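Local coordinates for dipeptide transport protein DPPA (Bacillus subtilis, PDB 1HI9), which removes N-terminal residues from peptides containing D-amino acids as a zinc-dependent aminopeptidase that assembles into a self-compartmentalizing decamer, at the interface of chains A and B. Numbering follows the deposited sequence. Chains: chain A/B, Dipeptide transport protein DPPA.

Contact 1: the interface of chains A and B. Residues chain A 226, 244; chain B 108-110, 114.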
# COMPACT_ATOMS: atom_id res chain seq x y z
N TYR A 226 -33.44 -1.05 -4.86
CA TYR A 226 -33.97 -0.57 -6.12
C TYR A 226 -32.90 -0.30 -7.19
O TYR A 226 -33.15 -0.42 -8.39
CB TYR A 226 -34.81 0.68 -5.88
CG TYR A 226 -35.77 0.98 -7.00
CD1 TYR A 226 -36.99 0.30 -7.10
CD2 TYR A 226 -35.47 1.94 -7.96
CE1 TYR A 226 -37.89 0.56 -8.15
CE2 TYR A 226 -36.35 2.21 -9.01
CZ TYR A 226 -37.54 1.53 -9.10
OH TYR A 226 -38.38 1.81 -10.14
N THR A 244 -42.10 -2.52 -6.03
CA THR A 244 -41.19 -3.59 -5.65
C THR A 244 -39.79 -3.39 -6.23
O THR A 244 -39.52 -2.40 -6.92
CB THR A 244 -41.67 -4.97 -6.16
OG1 THR A 244 -41.27 -5.14 -7.52
CG2 THR A 244 -43.18 -5.08 -6.08
N SER B 108 -35.62 -0.06 -0.62
CA SER B 108 -36.47 -0.84 -1.50
C SER B 108 -37.47 -0.05 -2.36
O SER B 108 -38.37 -0.63 -2.96
CB SER B 108 -37.21 -1.89 -0.67
OG SER B 108 -36.29 -2.64 0.12
N THR B 109 -37.33 1.27 -2.40
CA THR B 109 -38.23 2.07 -3.21
C THR B 109 -37.47 3.04 -4.10
O THR B 109 -36.27 3.29 -3.89
CB THR B 109 -39.21 2.89 -2.32
OG1 THR B 109 -38.49 3.96 -1.69
CG2 THR B 109 -39.83 1.99 -1.26
N PRO B 110 -38.14 3.59 -5.13
CA PRO B 110 -37.52 4.54 -6.05
C PRO B 110 -36.99 5.74 -5.26
O PRO B 110 -37.56 6.10 -4.22
CB PRO B 110 -38.67 4.92 -6.98
CG PRO B 110 -39.51 3.69 -7.00
CD PRO B 110 -39.53 3.30 -5.54
N SER B 114 -31.54 5.61 -2.09
CA SER B 114 -32.54 5.06 -1.18
C SER B 114 -31.94 4.01 -0.23
O SER B 114 -31.11 3.18 -0.62
CB SER B 114 -33.67 4.41 -1.98
OG SER B 114 -33.16 3.37 -2.79
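A:Tyr226 lays one face of its phenol ring over B:Pro110, joining the start of helix 226-232 of one M55-family D-aminopeptidase subunit to an irregular segment of its neighbour, as part of the two-fold interface between subunits of the homodecamer. The contact is apolar in kind, and A:Tyr226 and B:Pro110 carry most of it, with 58 and 39 Å² hidden out of 120 Å² in the patch. Ring packing comes first: B:Pro110 CG, the outer methylene of the pyrrolidine, sits over the aromatic face 3.9 Å from the centroid of the A:Tyr226 ring, a CH-pi arrangement. This methylene is displaced toward the rim, which puts it 3.6 Å from A:Tyr226 CZ, the phenol carbon that bears the hydroxyl, and 3.7 Å from CE1. The two side chains cross obliquely, and the inner part of the proline also takes part, its CA lying 3.8 Å from A:Tyr226 CD2. A:Tyr226 CG is anti to its own backbone N (chi1 -160°), which swings the ring out along the proline.

Contacts of backbone with side chain form the second group. The carbonyl oxygen B:Thr109 O lies 3.6 Å from A:Tyr226 CB, a van der Waals approach at the root of the tyrosine. Within chain B, B:Ser114 OG makes a weak hydrogen bond of 3.3 Å to this same B:Thr109 O, a modest tie between two stretches of the segment. On the chain A side, A:Thr244 O is in the plane of the A:Tyr226 ring at its edge, 3.6 Å from CE1, and so borders the ring without occupying its face. An alanine in place of A:Tyr226 would probably leave B:Pro110 CG without its aromatic cover and open a gap between the helix start and the proline segment.

Contact 2: the interface of chains A and B. Residues chain A 225-227, 271-274; chain B 18, 115, 119, 179.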
# COMPACT_ATOMS: atom_id res chain seq x y z
N ASN A 225 -32.01 -4.08 -3.33
CA ASN A 225 -32.36 -2.65 -3.39
C ASN A 225 -32.86 -2.24 -4.77
O ASN A 225 -32.73 -2.99 -5.74
CB ASN A 225 -31.17 -1.77 -2.97
CG ASN A 225 -29.98 -1.89 -3.91
OD1 ASN A 225 -28.91 -2.41 -3.54
ND2 ASN A 225 -30.15 -1.41 -5.13
N TYR A 226 -33.44 -1.05 -4.86
CA TYR A 226 -33.97 -0.57 -6.12
C TYR A 226 -32.90 -0.30 -7.19
O TYR A 226 -33.15 -0.42 -8.39
CB TYR A 226 -34.81 0.68 -5.88
CG TYR A 226 -35.77 0.98 -7.00
CD1 TYR A 226 -36.99 0.30 -7.10
CD2 TYR A 226 -35.47 1.94 -7.96
CE1 TYR A 226 -37.89 0.56 -8.15
CE2 TYR A 226 -36.35 2.21 -9.01
CZ TYR A 226 -37.54 1.53 -9.10
OH TYR A 226 -38.38 1.81 -10.14
N GLY A 227 -31.71 0.10 -6.75
CA GLY A 227 -30.63 0.33 -7.69
C GLY A 227 -30.31 -0.90 -8.53
O GLY A 227 -30.11 -0.81 -9.74
N THR A 271 -24.17 -2.36 -9.25
CA THR A 271 -24.80 -1.39 -8.35
C THR A 271 -23.88 -0.89 -7.23
O THR A 271 -23.25 -1.67 -6.51
CB THR A 271 -26.07 -1.97 -7.71
OG1 THR A 271 -26.91 -2.51 -8.74
CG2 THR A 271 -26.84 -0.89 -6.96
N SER A 272 -23.82 0.43 -7.10
CA SER A 272 -23.00 1.06 -6.07
C SER A 272 -23.87 1.50 -4.89
O SER A 272 -25.10 1.44 -4.94
CB SER A 272 -22.27 2.28 -6.67
OG SER A 272 -23.19 3.30 -7.04
N PHE A 273 -23.21 1.96 -3.83
CA PHE A 273 -23.89 2.42 -2.62
C PHE A 273 -24.73 1.31 -2.00
O PHE A 273 -25.94 1.46 -1.80
CB PHE A 273 -24.77 3.64 -2.94
CG PHE A 273 -25.23 4.41 -1.72
CD1 PHE A 273 -24.31 4.99 -0.85
CD2 PHE A 273 -26.59 4.56 -1.45
CE1 PHE A 273 -24.73 5.71 0.27
CE2 PHE A 273 -27.03 5.28 -0.34
CZ PHE A 273 -26.09 5.86 0.52
N CYS A 274 -24.08 0.18 -1.72
CA CYS A 274 -24.75 -0.96 -1.10
C CYS A 274 -23.70 -1.97 -0.63
O CYS A 274 -24.03 -3.10 -0.27
CB CYS A 274 -25.72 -1.63 -2.09
SG CYS A 274 -24.96 -2.50 -3.53
N ASP B 18 -22.85 8.67 -3.96
CA ASP B 18 -22.14 8.61 -2.69
C ASP B 18 -20.75 9.23 -2.65
O ASP B 18 -20.16 9.34 -1.57
CB ASP B 18 -22.10 7.16 -2.17
CG ASP B 18 -21.13 6.28 -2.94
OD1 ASP B 18 -20.71 6.67 -4.05
OD2 ASP B 18 -20.81 5.19 -2.44
N HIS B 115 -32.37 4.06 1.03
CA HIS B 115 -31.93 3.12 2.05
C HIS B 115 -32.55 3.52 3.38
O HIS B 115 -33.19 4.57 3.47
CB HIS B 115 -30.39 3.13 2.19
CG HIS B 115 -29.84 4.39 2.77
ND1 HIS B 115 -29.74 5.56 2.04
CD2 HIS B 115 -29.39 4.68 4.01
CE1 HIS B 115 -29.24 6.51 2.81
NE2 HIS B 115 -29.02 6.01 4.01
N PHE B 119 -27.27 -0.33 4.83
CA PHE B 119 -27.54 -0.97 3.55
C PHE B 119 -28.30 -2.27 3.73
O PHE B 119 -29.07 -2.67 2.85
CB PHE B 119 -26.22 -1.25 2.82
CG PHE B 119 -25.48 -0.01 2.39
CD1 PHE B 119 -24.10 0.12 2.59
CD2 PHE B 119 -26.16 1.04 1.76
CE1 PHE B 119 -23.42 1.26 2.18
CE2 PHE B 119 -25.49 2.19 1.36
CZ PHE B 119 -24.11 2.30 1.57
N ARG B 179 -31.08 5.48 -8.80
CA ARG B 179 -30.61 5.46 -7.43
C ARG B 179 -29.31 6.27 -7.28
O ARG B 179 -28.94 6.67 -6.17
CB ARG B 179 -30.41 4.02 -6.95
CG ARG B 179 -30.15 3.87 -5.46
CD ARG B 179 -30.62 2.51 -4.98
NE ARG B 179 -30.33 2.26 -3.56
CZ ARG B 179 -29.14 1.94 -3.07
NH1 ARG B 179 -28.09 1.83 -3.89
NH2 ARG B 179 -29.00 1.71 -1.77
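A:Phe273 takes the edge of the B:Phe119 ring on one face: B:Phe119 CE2 stands over the centre of the A:Phe273 ring, the planes 82° apart. At the rim of A:Phe273, B:His115 CE1 lies in plane, so the phenyl edge meets the imidazole, with CE2 3.6 Å from B:His115 ND1. B:Phe119 in turn has A:Cys274 CA over the centre of a face, 3.7 Å from its ring centroid. The B:Arg179 guanidinium carries the A:Asn225 amide on one face, nearly parallel (12°), with A:Asn225 CG 4.0 Å from B:Arg179 CZ.

Both terminal nitrogens of B:Arg179 grip one backbone acceptor: NH1 and NH2 donate to A:Phe273 O over 3.0 and 3.1 Å. The oxygen is in the guanidinium plane; NH2 approaches nearly along the C=O axis (171°), whereas NH1 comes from above the carbonyl plane. A further bond from NH1 to A:Ser272 O is weak. The arginine chain, extended from CG to NE, passes A:Gly227, whose CA is 3.5 Å from B:Arg179 CD. B:Asp18 CB approaches the CD1 rim of A:Phe273 obliquely, from the side opposite B:Phe119, 3.4 Å from A:Phe273 CD1, its carboxylate nearly perpendicular to the ring.

The contact thus seats the C-terminal residues of one subunit against its neighbour, with A:Phe273 beside the neighbour's catalytic nucleophile, B:His115, which probably links subunit assembly to the surroundings of the active site.

Contact 1 and contact 2 are adjoining patches of one two-fold symmetric interface, their C-alpha centres about 9 Å apart, and they share A:Tyr226. That residue opens helix 226-232, so the same helix start serves contact 1 through its ring and contact 2 through the neighbouring backbone. On chain B, consecutive residues B:Ser114 and B:His115 divide between the two contacts, and the centre of contact 1 is about 7 Å from B:His115. Each patch has a twin with the chains exchanged. Subunit pairing therefore probably helps shape the surroundings of both active sites, as fits a decamer that encloses them in a central chamber.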